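Long-range contacts in DNA polymerase (Pyrobaculum calidifontis, PDB 5MDN), which probably catalyses the template-directed addition of deoxyribonucleoside triphosphates to a growing DNA strand, as a family B polymerase: residues 15-20 with 38-43; 60-65 with 89-94; 134-139 with 146-151; 231-236 with 273-278; 692-697 with 712-717. All coordinates share one frame; numbering follows the deposited sequence.

Contact 1: residues 15-20 with 38-43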
# COMPACT_ATOMS: atom_id res chain seq x y z
N GLY A 15 5.20 34.76 -8.93
CA GLY A 15 4.71 34.52 -10.27
C GLY A 15 5.58 33.65 -11.16
O GLY A 15 5.29 33.55 -12.36
N VAL A 16 6.62 33.02 -10.62
CA VAL A 16 7.45 32.09 -11.37
C VAL A 16 7.66 30.84 -10.53
O VAL A 16 8.17 30.92 -9.41
CB VAL A 16 8.80 32.69 -11.78
CG1 VAL A 16 9.33 33.64 -10.71
CG2 VAL A 16 9.82 31.59 -12.07
N PRO A 17 7.26 29.66 -11.01
CA PRO A 17 7.35 28.45 -10.18
C PRO A 17 8.78 27.93 -10.12
O PRO A 17 9.52 27.95 -11.10
CB PRO A 17 6.43 27.46 -10.90
CG PRO A 17 6.48 27.89 -12.32
CD PRO A 17 6.68 29.38 -12.33
N GLU A 18 9.16 27.45 -8.93
CA GLU A 18 10.53 27.06 -8.64
C GLU A 18 10.53 25.66 -8.04
O GLU A 18 9.92 25.44 -6.99
CB GLU A 18 11.17 28.08 -7.69
CG GLU A 18 12.57 27.76 -7.28
CD GLU A 18 13.15 28.81 -6.36
OE1 GLU A 18 13.24 29.99 -6.77
OE2 GLU A 18 13.52 28.47 -5.21
N VAL A 19 11.22 24.73 -8.69
CA VAL A 19 11.27 23.33 -8.25
C VAL A 19 12.47 23.13 -7.34
O VAL A 19 13.59 23.54 -7.66
CB VAL A 19 11.34 22.38 -9.46
CG1 VAL A 19 11.32 20.93 -8.99
CG2 VAL A 19 10.19 22.65 -10.42
N ARG A 20 12.24 22.49 -6.19
CA ARG A 20 13.29 22.14 -5.25
C ARG A 20 13.38 20.63 -5.11
O ARG A 20 12.36 19.93 -5.06
CB ARG A 20 13.03 22.77 -3.88
CG ARG A 20 12.82 24.27 -3.91
CD ARG A 20 13.17 24.90 -2.58
NE ARG A 20 13.11 26.36 -2.62
CZ ARG A 20 12.04 27.07 -2.27
NH1 ARG A 20 10.95 26.47 -1.84
NH2 ARG A 20 12.07 28.40 -2.35
N PHE A 38 12.08 25.73 -15.47
CA PHE A 38 11.01 24.84 -15.91
C PHE A 38 9.64 25.47 -15.66
O PHE A 38 9.46 26.25 -14.71
CB PHE A 38 11.10 23.49 -15.19
CG PHE A 38 10.21 22.44 -15.77
CD1 PHE A 38 10.52 21.82 -16.97
CD2 PHE A 38 9.05 22.06 -15.11
CE1 PHE A 38 9.69 20.85 -17.50
CE2 PHE A 38 8.22 21.09 -15.63
CZ PHE A 38 8.54 20.48 -16.83
N ARG A 39 8.67 25.12 -16.50
CA ARG A 39 7.33 25.68 -16.42
C ARG A 39 6.31 24.62 -16.80
O ARG A 39 6.60 23.77 -17.66
CB ARG A 39 7.17 26.92 -17.32
CG ARG A 39 8.10 28.06 -16.93
CD ARG A 39 7.60 29.42 -17.36
NE ARG A 39 7.98 30.44 -16.39
CZ ARG A 39 9.22 30.90 -16.23
NH1 ARG A 39 10.21 30.44 -16.98
NH2 ARG A 39 9.47 31.83 -15.32
N PRO A 40 5.12 24.64 -16.20
CA PRO A 40 4.12 23.61 -16.50
C PRO A 40 3.51 23.80 -17.88
O PRO A 40 3.55 24.88 -18.47
CB PRO A 40 3.07 23.82 -15.40
CG PRO A 40 3.19 25.26 -15.04
CD PRO A 40 4.64 25.62 -15.21
N TYR A 41 2.93 22.71 -18.39
CA TYR A 41 2.38 22.70 -19.73
C TYR A 41 1.39 21.55 -19.87
O TYR A 41 1.32 20.66 -19.02
CB TYR A 41 3.49 22.57 -20.79
CG TYR A 41 4.25 21.27 -20.72
CD1 TYR A 41 3.82 20.15 -21.42
CD2 TYR A 41 5.41 21.16 -19.96
CE1 TYR A 41 4.51 18.95 -21.36
CE2 TYR A 41 6.11 19.97 -19.89
CZ TYR A 41 5.65 18.87 -20.60
OH TYR A 41 6.34 17.68 -20.54
N PHE A 42 0.61 21.60 -20.95
CA PHE A 42 -0.21 20.47 -21.37
C PHE A 42 -0.37 20.53 -22.88
O PHE A 42 -0.09 21.55 -23.52
CB PHE A 42 -1.57 20.47 -20.66
CG PHE A 42 -2.46 21.63 -21.04
CD1 PHE A 42 -2.31 22.86 -20.41
CD2 PHE A 42 -3.44 21.48 -22.00
CE1 PHE A 42 -3.13 23.92 -20.75
CE2 PHE A 42 -4.26 22.54 -22.34
CZ PHE A 42 -4.11 23.76 -21.72
N TYR A 43 -0.83 19.42 -23.45
CA TYR A 43 -0.99 19.30 -24.89
C TYR A 43 -2.44 19.48 -25.30
O TYR A 43 -3.37 19.21 -24.53
CB TYR A 43 -0.49 17.94 -25.40
CG TYR A 43 0.97 17.67 -25.11
CD1 TYR A 43 1.97 18.41 -25.72
CD2 TYR A 43 1.35 16.64 -24.25
CE1 TYR A 43 3.31 18.16 -25.46
CE2 TYR A 43 2.68 16.38 -23.99
CZ TYR A 43 3.65 17.14 -24.60
OH TYR A 43 4.98 16.88 -24.34
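The connection between two beta-sheets of the N-terminal region is the setting here: residues 38-43 carry the chain from strand 30-35 of a mixed sheet into strand 41-46 of an antiparallel one, and on the way they brush the start of strand 17-24. Phe38 opens the passage. Its carbonyl oxygen merely approaches that of Pro17, both being acceptors, while its ring meets Tyr119 of helix 115-123 edge-to-face. Arg39 follows with CG anti to the carbonyl carbon, beside the backbone N (chi1 -61°), and a chain that bends at chi3, a course that crosses Val16 obliquely. NH2 of Arg39 reaches CG2 of Val16 at 3.3 Å, the valine branch that stands anti to its own backbone N. Nonpolar carbon therefore lies next to the guanidinium, whose NE has a weak, long ion pair with Glu65. Pro40 is the last residue to touch the first segment, for from Tyr41 onward the chain runs off as strand and leaves residues 15-20 behind. Its ring and that of Pro17 both rest on Tyr115 of the same helix. The two prolines reach toward each other tip to tip, and CD of Pro40 ends 4.1 Å from CG of Pro17.

Contact 2: residues 60-65 with 89-94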
# COMPACT_ATOMS: atom_id res chain seq x y z
N ARG A 60 -6.92 35.31 -22.42
CA ARG A 60 -8.00 36.02 -21.75
C ARG A 60 -8.42 35.37 -20.44
O ARG A 60 -9.07 36.04 -19.63
CB ARG A 60 -9.23 36.12 -22.67
CG ARG A 60 -9.88 34.78 -22.98
CD ARG A 60 -11.39 34.91 -23.10
NE ARG A 60 -12.05 34.58 -21.84
CZ ARG A 60 -12.42 35.48 -20.93
NH1 ARG A 60 -12.19 36.77 -21.14
NH2 ARG A 60 -13.02 35.09 -19.82
N VAL A 61 -8.07 34.11 -20.21
CA VAL A 61 -8.53 33.40 -19.02
C VAL A 61 -7.41 33.31 -17.99
O VAL A 61 -7.67 33.24 -16.79
CB VAL A 61 -9.07 32.00 -19.39
CG1 VAL A 61 -7.95 31.08 -19.85
CG2 VAL A 61 -9.84 31.40 -18.22
N ALA A 62 -6.16 33.34 -18.45
CA ALA A 62 -5.00 33.21 -17.58
C ALA A 62 -3.75 33.57 -18.37
O ALA A 62 -3.76 33.50 -19.60
CB ALA A 62 -4.89 31.78 -17.02
N PRO A 63 -2.67 33.95 -17.69
CA PRO A 63 -1.43 34.26 -18.40
C PRO A 63 -0.80 33.01 -18.99
O PRO A 63 -0.79 31.95 -18.37
CB PRO A 63 -0.54 34.89 -17.32
CG PRO A 63 -1.08 34.36 -16.04
CD PRO A 63 -2.56 34.24 -16.25
N VAL A 64 -0.27 33.15 -20.20
CA VAL A 64 0.32 32.05 -20.95
C VAL A 64 1.77 32.40 -21.28
O VAL A 64 2.05 33.50 -21.77
CB VAL A 64 -0.47 31.75 -22.24
CG1 VAL A 64 0.18 30.61 -23.02
CG2 VAL A 64 -1.92 31.41 -21.90
N GLU A 65 2.68 31.46 -21.01
CA GLU A 65 4.09 31.68 -21.33
C GLU A 65 4.33 31.56 -22.83
O GLU A 65 5.00 32.41 -23.43
CB GLU A 65 4.96 30.70 -20.56
CG GLU A 65 6.46 30.96 -20.68
CD GLU A 65 6.94 32.06 -19.75
OE1 GLU A 65 6.34 32.22 -18.66
OE2 GLU A 65 7.91 32.76 -20.11
N PRO A 89 1.62 26.61 -12.14
CA PRO A 89 0.78 25.39 -12.19
C PRO A 89 -0.68 25.63 -11.84
O PRO A 89 -1.55 24.89 -12.32
CB PRO A 89 1.45 24.46 -11.17
CG PRO A 89 2.86 24.95 -11.08
CD PRO A 89 2.80 26.43 -11.28
N GLU A 90 -0.98 26.61 -10.99
CA GLU A 90 -2.35 26.82 -10.54
C GLU A 90 -3.30 27.13 -11.69
O GLU A 90 -4.48 26.76 -11.65
CB GLU A 90 -2.39 27.92 -9.48
CG GLU A 90 -1.65 27.56 -8.18
CD GLU A 90 -0.15 27.79 -8.26
OE1 GLU A 90 0.44 27.53 -9.33
OE2 GLU A 90 0.44 28.21 -7.25
N ASP A 91 -2.81 27.81 -12.73
CA ASP A 91 -3.66 28.23 -13.84
C ASP A 91 -3.95 27.12 -14.85
O ASP A 91 -4.68 27.37 -15.82
CB ASP A 91 -3.03 29.42 -14.58
CG ASP A 91 -2.74 30.59 -13.66
OD1 ASP A 91 -3.46 30.75 -12.65
OD2 ASP A 91 -1.80 31.35 -13.96
N VAL A 92 -3.40 25.92 -14.66
CA VAL A 92 -3.51 24.88 -15.68
C VAL A 92 -4.95 24.41 -15.85
O VAL A 92 -5.37 24.07 -16.96
CB VAL A 92 -2.56 23.71 -15.35
CG1 VAL A 92 -2.72 22.58 -16.35
CG2 VAL A 92 -1.12 24.20 -15.34
N ARG A 93 -5.75 24.39 -14.77
CA ARG A 93 -7.14 23.98 -14.90
C ARG A 93 -7.94 25.00 -15.71
O ARG A 93 -8.72 24.62 -16.60
CB ARG A 93 -7.79 23.79 -13.53
CG ARG A 93 -7.40 22.54 -12.76
CD ARG A 93 -8.12 21.32 -13.34
NE ARG A 93 -7.75 20.08 -12.65
CZ ARG A 93 -8.29 19.69 -11.50
NH1 ARG A 93 -9.22 20.45 -10.93
NH2 ARG A 93 -7.91 18.56 -10.93
N LYS A 94 -7.79 26.29 -15.40
CA LYS A 94 -8.47 27.33 -16.16
C LYS A 94 -8.13 27.24 -17.64
O LYS A 94 -9.00 27.38 -18.50
CB LYS A 94 -8.10 28.71 -15.60
CG LYS A 94 -8.62 28.96 -14.20
CD LYS A 94 -8.34 30.39 -13.76
CE LYS A 94 -6.87 30.60 -13.43
NZ LYS A 94 -6.61 31.95 -12.87
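Asp91, just ahead of helix 92-100, points its side chain at the loop that leads into strand 64-74, and its course can be traced atom by atom. CB sits 3.9 Å from CB of Ala62, the two carbons facing each other. With CG anti to the carbonyl carbon and beside the backbone N (chi1 -56°), the carboxylate swings past that methyl, CG still lying 4.2 Å from Ala62 CB. At the tip the two oxygens part company. The side chain crosses that of Pro63 at about a right angle, and OD2 rests 3.7 Å from CG of Pro63. OD1 turns instead to the ammonium of Lys94 in a weak salt bridge, NZ to OD1 3.4 Å. Lys94 reaches it by bending at chi3 (-74°), which brings CE to 4.3 Å from Ala62 CB. Nearer the backbone, CB of Lys94 meets CG2 of Val61 at 4.1 Å as the two side chains cross obliquely. Val61 and Ala62 also touch Leu95, so the loop lies along the first turns of the helix. The chain order is beta-alpha-beta-beta-alpha-beta and the sheet runs 64-74, 77-86, 41-46, 105-109, the topology of a ferredoxin-like fold; the contact joins its second helix to the loop that enters its second strand. Carbons of residues 60-65 thus meet the aliphatic parts of Asp91 and Lys94 and one carboxylate oxygen, with no hydrogen bond across, and the lysine, together with the nearby helix start, would probably favour an ionised Asp91.

Contact 3: residues 134-139 with 146-151; sequences EAREAG and LYEVVE
Arg136 and Glu148 lie side by side, pointing the same way from neighbouring strands. The guanidinium and carboxylate planes are 55° apart, yet OE1 of Glu148 meets the guanidinium of Arg136 at its edge, with NH1 to OE1 at 2.5 Å in a salt bridge; OE2 has a second ionic partner in Arg36. The other face of the sheet carries Ala135, Glu137 and Tyr147. With CG anti to the carbonyl carbon, beside the backbone N (chi1 -77°), the tyrosine leans across to the opposite strand. Glu137 CA stands off-centre over the ring, 4.2 Å from its centroid, in a CH-pi contact. Ala135 O approaches the ring edge, in plane, 3.7 Å from CD2 of Tyr147. An alanine in place of Tyr147 would remove the ring and would probably leave Glu137 without its CH-pi partner. The backbone ladder is antiparallel, until Val150 and Glu151 both face Glu134. Val150 N bonds to Glu134 O at 2.7 Å, and Glu151 N reaches the same oxygen weakly. One acceptor shared by two successive N-H groups marks a classic beta bulge, set in the hairpin 131-141/144-155 that forms one edge of the N-terminal mixed sheet.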
# COMPACT_ATOMS: atom_id res chain seq x y z
N GLU A 134 25.10 18.89 -13.38
CA GLU A 134 25.91 20.10 -13.40
C GLU A 134 25.11 21.19 -12.71
O GLU A 134 24.03 21.57 -13.18
CB GLU A 134 26.27 20.49 -14.84
CG GLU A 134 27.34 21.56 -14.95
CD GLU A 134 27.49 22.09 -16.36
OE1 GLU A 134 27.19 21.34 -17.31
OE2 GLU A 134 27.90 23.26 -16.52
N ALA A 135 25.63 21.69 -11.59
CA ALA A 135 24.85 22.61 -10.77
C ALA A 135 25.77 23.62 -10.09
O ALA A 135 26.72 23.24 -9.40
CB ALA A 135 24.04 21.85 -9.72
N ARG A 136 25.47 24.90 -10.30
CA ARG A 136 26.23 25.98 -9.68
C ARG A 136 25.89 26.11 -8.20
O ARG A 136 24.72 26.03 -7.81
CB ARG A 136 25.91 27.29 -10.39
CG ARG A 136 26.25 27.32 -11.86
CD ARG A 136 25.81 28.61 -12.53
NE ARG A 136 26.38 29.82 -11.93
CZ ARG A 136 25.69 30.65 -11.15
NH1 ARG A 136 24.42 30.40 -10.89
NH2 ARG A 136 26.27 31.73 -10.65
N GLU A 137 26.91 26.30 -7.38
CA GLU A 137 26.66 26.44 -5.95
C GLU A 137 26.33 27.91 -5.67
O GLU A 137 27.16 28.80 -5.90
CB GLU A 137 27.85 25.92 -5.13
CG GLU A 137 29.14 26.71 -5.19
CD GLU A 137 30.26 26.06 -4.39
OE1 GLU A 137 30.56 24.87 -4.63
OE2 GLU A 137 30.83 26.74 -3.51
N ALA A 138 25.10 28.18 -5.22
CA ALA A 138 24.61 29.55 -5.07
C ALA A 138 24.09 29.77 -3.65
O ALA A 138 22.90 29.95 -3.42
CB ALA A 138 23.54 29.87 -6.11
N GLY A 139 25.01 29.75 -2.69
CA GLY A 139 24.68 30.05 -1.31
C GLY A 139 23.75 29.04 -0.68
O GLY A 139 23.36 28.03 -1.27
N LEU A 146 22.36 25.46 -1.07
CA LEU A 146 21.52 25.55 -2.26
C LEU A 146 22.38 25.47 -3.52
O LEU A 146 23.52 25.93 -3.55
CB LEU A 146 20.71 26.84 -2.26
CG LEU A 146 19.73 27.09 -3.41
CD1 LEU A 146 18.66 26.02 -3.46
CD2 LEU A 146 19.11 28.48 -3.30
N TYR A 147 21.81 24.88 -4.57
CA TYR A 147 22.49 24.70 -5.85
C TYR A 147 21.52 25.01 -6.97
O TYR A 147 20.39 24.50 -6.98
CB TYR A 147 23.02 23.27 -6.01
CG TYR A 147 24.28 22.95 -5.25
CD1 TYR A 147 24.26 22.73 -3.88
CD2 TYR A 147 25.50 22.85 -5.90
CE1 TYR A 147 25.41 22.43 -3.18
CE2 TYR A 147 26.66 22.55 -5.21
CZ TYR A 147 26.61 22.34 -3.85
OH TYR A 147 27.76 22.04 -3.16
N GLU A 148 21.94 25.85 -7.91
CA GLU A 148 21.17 26.08 -9.13
C GLU A 148 21.55 25.02 -10.15
O GLU A 148 22.72 24.91 -10.53
CB GLU A 148 21.45 27.47 -9.71
CG GLU A 148 20.65 28.61 -9.12
CD GLU A 148 20.89 29.92 -9.85
OE1 GLU A 148 21.94 30.05 -10.51
OE2 GLU A 148 20.01 30.81 -9.79
N VAL A 149 20.57 24.25 -10.60
CA VAL A 149 20.83 23.18 -11.55
C VAL A 149 21.03 23.80 -12.93
O VAL A 149 20.28 24.69 -13.34
CB VAL A 149 19.71 22.13 -11.55
CG1 VAL A 149 19.42 21.68 -10.13
CG2 VAL A 149 18.45 22.64 -12.21
N VAL A 150 22.08 23.37 -13.62
CA VAL A 150 22.28 23.77 -15.01
C VAL A 150 21.67 22.75 -15.96
O VAL A 150 20.89 23.10 -16.85
CB VAL A 150 23.78 23.98 -15.29
CG1 VAL A 150 23.99 24.50 -16.70
CG2 VAL A 150 24.38 24.93 -14.27
N GLU A 151 22.01 21.47 -15.79
CA GLU A 151 21.47 20.43 -16.65
C GLU A 151 21.57 19.10 -15.92
O GLU A 151 22.59 18.80 -15.29
CB GLU A 151 22.21 20.37 -17.99
CG GLU A 151 21.60 19.42 -18.99
CD GLU A 151 22.35 19.39 -20.30
OE1 GLU A 151 23.58 19.60 -20.28
OE2 GLU A 151 21.72 19.16 -21.35

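Contact 4: residues 231-236 with 273-278; sequences NSNGFD and RANVDL
Asp277 holds CG anti to its backbone N (chi1 -177°), and Asn275, two residues earlier on the same strand, does the same, so both side chains extend toward the start of helix 232-247. Asn233 has its CG anti to the carbonyl carbon, beside the backbone N, which sends its amide out to meet Asn275 tip to tip, the two amide planes 77° apart. The carboxylate of Asp277 divides its work between its oxygens. OD1 receives a weak bond from Asn231 N at 2.6 Å and a regular hydrogen bond from Tyr279 N, the latter capping the helix that begins directly after Asp277. OD2 takes Asn233 N at 3.1 Å, the donor standing 67° out of the carboxylate plane. One acidic group thus touches the beginnings of two helices, whose N-H groups would probably favour its ionised form. The fold is the RNase H-like exonuclease domain: strand 226-229, helix 232-247 and strand 274-277 form a beta-alpha-beta unit with the two strands parallel and adjacent, and the sequence NSNGFD fits the Exo II motif of family B polymerases. Its last residue, Asp236, binds magnesium in a structure of this protein, although that ion is absent from this chain's model. Alongside the bonds, Asp277 CB has Ser232 OG and Asn233 ND2 each 3.5 Å away. The amide pair is weaker, Asn275 ND2 giving a weak bond to Asn233 OD1 at 3.0 Å. Asn275 ND2 is held more firmly by Trp268 O, and Asn275 OD1 accepts from Trp237 NE1.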
# COMPACT_ATOMS: atom_id res chain seq x y z
N ASN A 231 0.85 3.49 10.76
CA ASN A 231 -0.36 4.29 10.63
C ASN A 231 -0.11 5.75 11.01
O ASN A 231 -0.98 6.42 11.56
CB ASN A 231 -1.51 3.70 11.46
CG ASN A 231 -2.88 4.12 10.95
OD1 ASN A 231 -3.10 4.21 9.74
ND2 ASN A 231 -3.80 4.38 11.87
N SER A 232 1.10 6.24 10.71
CA SER A 232 1.43 7.63 11.02
C SER A 232 0.62 8.60 10.17
O SER A 232 0.22 9.66 10.65
CB SER A 232 2.93 7.86 10.83
OG SER A 232 3.33 7.56 9.50
N ASN A 233 0.38 8.25 8.90
CA ASN A 233 -0.47 9.09 8.06
C ASN A 233 -1.93 9.01 8.49
O ASN A 233 -2.67 9.98 8.35
CB ASN A 233 -0.32 8.69 6.59
CG ASN A 233 1.03 9.07 6.01
OD1 ASN A 233 1.70 9.98 6.51
ND2 ASN A 233 1.43 8.38 4.95
N GLY A 234 -2.36 7.86 9.01
CA GLY A 234 -3.75 7.67 9.37
C GLY A 234 -4.15 8.39 10.65
O GLY A 234 -5.21 9.03 10.70
N PHE A 235 -3.33 8.27 11.69
CA PHE A 235 -3.68 8.84 13.00
C PHE A 235 -2.63 9.82 13.50
O PHE A 235 -2.97 10.97 13.81
CB PHE A 235 -3.88 7.71 14.02
CG PHE A 235 -4.40 8.19 15.35
CD1 PHE A 235 -3.53 8.57 16.35
CD2 PHE A 235 -5.77 8.25 15.59
CE1 PHE A 235 -4.00 9.01 17.58
CE2 PHE A 235 -6.25 8.69 16.82
CZ PHE A 235 -5.36 9.07 17.81
N ASP A 236 -1.37 9.39 13.63
CA ASP A 236 -0.38 10.16 14.39
C ASP A 236 -0.22 11.58 13.86
O ASP A 236 -0.42 12.55 14.59
CB ASP A 236 0.96 9.42 14.38
CG ASP A 236 0.92 8.11 15.14
OD1 ASP A 236 -0.18 7.72 15.60
OD2 ASP A 236 1.98 7.47 15.28
N ARG A 273 12.51 15.52 3.67
CA ARG A 273 12.73 14.20 4.22
C ARG A 273 11.56 13.30 3.82
O ARG A 273 10.50 13.78 3.40
CB ARG A 273 12.90 14.24 5.75
CG ARG A 273 12.10 15.32 6.45
CD ARG A 273 12.33 15.27 7.96
NE ARG A 273 13.74 15.47 8.30
CZ ARG A 273 14.19 16.47 9.05
NH1 ARG A 273 13.36 17.38 9.52
NH2 ARG A 273 15.49 16.56 9.31
N ALA A 274 11.77 11.99 3.96
CA ALA A 274 10.80 10.99 3.53
C ALA A 274 9.98 10.53 4.73
O ALA A 274 10.50 9.84 5.62
CB ALA A 274 11.51 9.81 2.87
N ASN A 275 8.71 10.91 4.76
CA ASN A 275 7.76 10.40 5.75
C ASN A 275 7.14 9.12 5.20
O ASN A 275 6.31 9.16 4.29
CB ASN A 275 6.70 11.44 6.07
CG ASN A 275 5.66 10.92 7.04
OD1 ASN A 275 5.99 10.29 8.05
ND2 ASN A 275 4.39 11.19 6.75
N VAL A 276 7.54 7.98 5.76
CA VAL A 276 7.05 6.67 5.34
C VAL A 276 6.11 6.13 6.41
O VAL A 276 6.44 6.13 7.60
CB VAL A 276 8.21 5.69 5.07
CG1 VAL A 276 7.67 4.37 4.56
CG2 VAL A 276 9.18 6.29 4.07
N ASP A 277 4.94 5.66 5.98
CA ASP A 277 3.98 5.00 6.85
C ASP A 277 3.96 3.52 6.47
O ASP A 277 3.51 3.16 5.38
CB ASP A 277 2.59 5.63 6.72
CG ASP A 277 1.57 5.01 7.66
OD1 ASP A 277 1.94 4.12 8.46
OD2 ASP A 277 0.39 5.43 7.61
N LEU A 278 4.45 2.67 7.37
CA LEU A 278 4.57 1.25 7.07
C LEU A 278 3.22 0.58 6.91
O LEU A 278 3.13 -0.46 6.24
CB LEU A 278 5.39 0.54 8.15
CG LEU A 278 6.81 1.07 8.35
CD1 LEU A 278 7.53 0.29 9.43
CD2 LEU A 278 7.58 1.02 7.04

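Contact 5: residues 692-697 with 712-717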
# COMPACT_ATOMS: atom_id res chain seq x y z
N GLY A 692 -30.29 -1.03 15.86
CA GLY A 692 -29.55 -2.16 16.38
C GLY A 692 -28.94 -1.82 17.73
O GLY A 692 -29.21 -0.75 18.29
N PRO A 693 -28.12 -2.71 18.26
CA PRO A 693 -27.43 -2.39 19.52
C PRO A 693 -26.40 -1.31 19.34
O PRO A 693 -26.02 -0.65 20.32
CB PRO A 693 -26.77 -3.72 19.91
CG PRO A 693 -26.55 -4.43 18.62
CD PRO A 693 -27.62 -3.96 17.65
N HIS A 694 -25.92 -1.13 18.11
CA HIS A 694 -24.95 -0.09 17.79
C HIS A 694 -25.51 1.29 18.11
O HIS A 694 -24.79 2.15 18.63
CB HIS A 694 -24.56 -0.21 16.32
CG HIS A 694 -23.61 0.83 15.84
ND1 HIS A 694 -22.61 1.35 16.64
CD2 HIS A 694 -23.48 1.44 14.64
CE1 HIS A 694 -21.92 2.25 15.95
NE2 HIS A 694 -22.43 2.31 14.73
N VAL A 695 -26.79 1.53 17.79
CA VAL A 695 -27.39 2.83 18.07
C VAL A 695 -27.91 2.91 19.50
O VAL A 695 -27.90 4.00 20.11
CB VAL A 695 -28.50 3.13 17.04
CG1 VAL A 695 -28.00 2.85 15.63
CG2 VAL A 695 -29.77 2.33 17.33
N HIS A 696 -28.39 1.80 20.07
CA HIS A 696 -28.95 1.84 21.42
C HIS A 696 -27.86 2.06 22.47
O HIS A 696 -28.07 2.81 23.43
CB HIS A 696 -29.71 0.55 21.70
CG HIS A 696 -29.95 0.28 23.16
ND1 HIS A 696 -29.15 -0.56 23.90
CD2 HIS A 696 -30.89 0.76 24.01
CE1 HIS A 696 -29.60 -0.60 25.14
NE2 HIS A 696 -30.65 0.19 25.24
N ALA A 697 -26.70 1.42 22.30
CA ALA A 697 -25.57 1.72 23.17
C ALA A 697 -25.13 3.17 22.99
O ALA A 697 -24.71 3.82 23.96
CB ALA A 697 -24.42 0.76 22.87
N THR A 712 -16.34 8.22 16.14
CA THR A 712 -16.34 7.85 17.55
C THR A 712 -16.75 6.40 17.67
O THR A 712 -17.86 6.03 17.27
CB THR A 712 -17.28 8.75 18.36
OG1 THR A 712 -18.23 9.38 17.49
CG2 THR A 712 -16.50 9.81 19.12
N THR A 713 -15.86 5.57 18.21
CA THR A 713 -16.12 4.15 18.39
C THR A 713 -16.83 3.95 19.72
O THR A 713 -16.47 4.57 20.73
CB THR A 713 -14.82 3.34 18.35
OG1 THR A 713 -13.92 3.84 19.35
CG2 THR A 713 -14.16 3.47 16.99
N VAL A 714 -17.85 3.09 19.73
CA VAL A 714 -18.74 3.00 20.88
C VAL A 714 -18.29 1.93 21.88
O VAL A 714 -18.01 2.25 23.04
CB VAL A 714 -20.20 2.80 20.41
CG1 VAL A 714 -20.37 1.53 19.57
CG2 VAL A 714 -21.15 2.78 21.61
N GLY A 715 -18.20 0.68 21.44
CA GLY A 715 -17.80 -0.39 22.34
C GLY A 715 -18.89 -0.76 23.33
O GLY A 715 -19.05 -0.08 24.35
N TYR A 716 -19.66 -1.81 23.04
CA TYR A 716 -20.80 -2.18 23.87
C TYR A 716 -20.73 -3.64 24.27
O TYR A 716 -20.11 -4.47 23.60
CB TYR A 716 -22.12 -1.88 23.16
CG TYR A 716 -22.35 -2.65 21.88
CD1 TYR A 716 -22.91 -3.92 21.89
CD2 TYR A 716 -22.00 -2.10 20.65
CE1 TYR A 716 -23.13 -4.62 20.72
CE2 TYR A 716 -22.21 -2.80 19.47
CZ TYR A 716 -22.77 -4.06 19.51
OH TYR A 716 -22.99 -4.75 18.35
N VAL A 717 -21.40 -3.95 25.39
CA VAL A 717 -21.53 -5.32 25.89
C VAL A 717 -23.00 -5.58 26.19
O VAL A 717 -23.69 -4.74 26.77
CB VAL A 717 -20.67 -5.54 27.15
CG1 VAL A 717 -20.81 -6.97 27.65
CG2 VAL A 717 -19.21 -5.21 26.88
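The methyl of Ala697 is the bump at the middle of this fit. It enters the hollow between CB of Tyr716, 3.5 Å away, and the CG2 methyl of Val714, 4.0 Å away. Around it the short helix 693-697 offers two further surfaces to residues 712-717. On one flank the Pro693 ring slips beneath the tyrosine ring, crossing it obliquely: its CB makes an off-centre CH-pi contact 4.3 Å from the Tyr716 ring centroid. CG of Pro693 reaches the phenolic OH of Tyr716 at 3.6 Å. Pro693 O lies over that same face, toward its rim. On the other flank the edge of the His694 imidazole receives a methyl of Val714, CG1 lying in the ring plane 3.7 Å from ND1. Torsions prepare the matching profile: Tyr716 puts CG between its backbone N and carbonyl carbon (chi1 63°), and Val714 holds CG1 in the same crowded position, so that its CG2 is the branch that meets Ala697. An alanine in place of Tyr716 would probably leave Pro693 without the ring face it packs on. The site lies in the C-terminal part of the polymerase sequence, where strand 716-718 pairs with strand 729-731; Ala729 of that partner touches Pro693, Ala697 and Tyr716 as well. No hydrogen bond joins the two segments, and even ND1 of His694 faces a methyl, so the adhesion would depend mainly on dispersion and on complementary shape.

Contact 4 is the buried one, closest to the chain's centre and beside the metal-binding residues; polar bonds from a strand's side chains to a helix start dominate it. Contact 3 lies at the surface, where backbone bonds do the joining and one salt bridge is added. Contacts 1, 2 and 5 are partly buried and rest on packing without cross-segment hydrogen bonds, with charged side chains taking part in contacts 1 and 2. Contacts 1 and 2 touch, Pro40 and Pro17 packing on Pro89, and both reach the antiparallel N-terminal sheet; contacts 1 and 3 share the mixed sheet. Contact 5 stands apart in the polymerase part of the chain, its centre about 60 Å from that of contact 3.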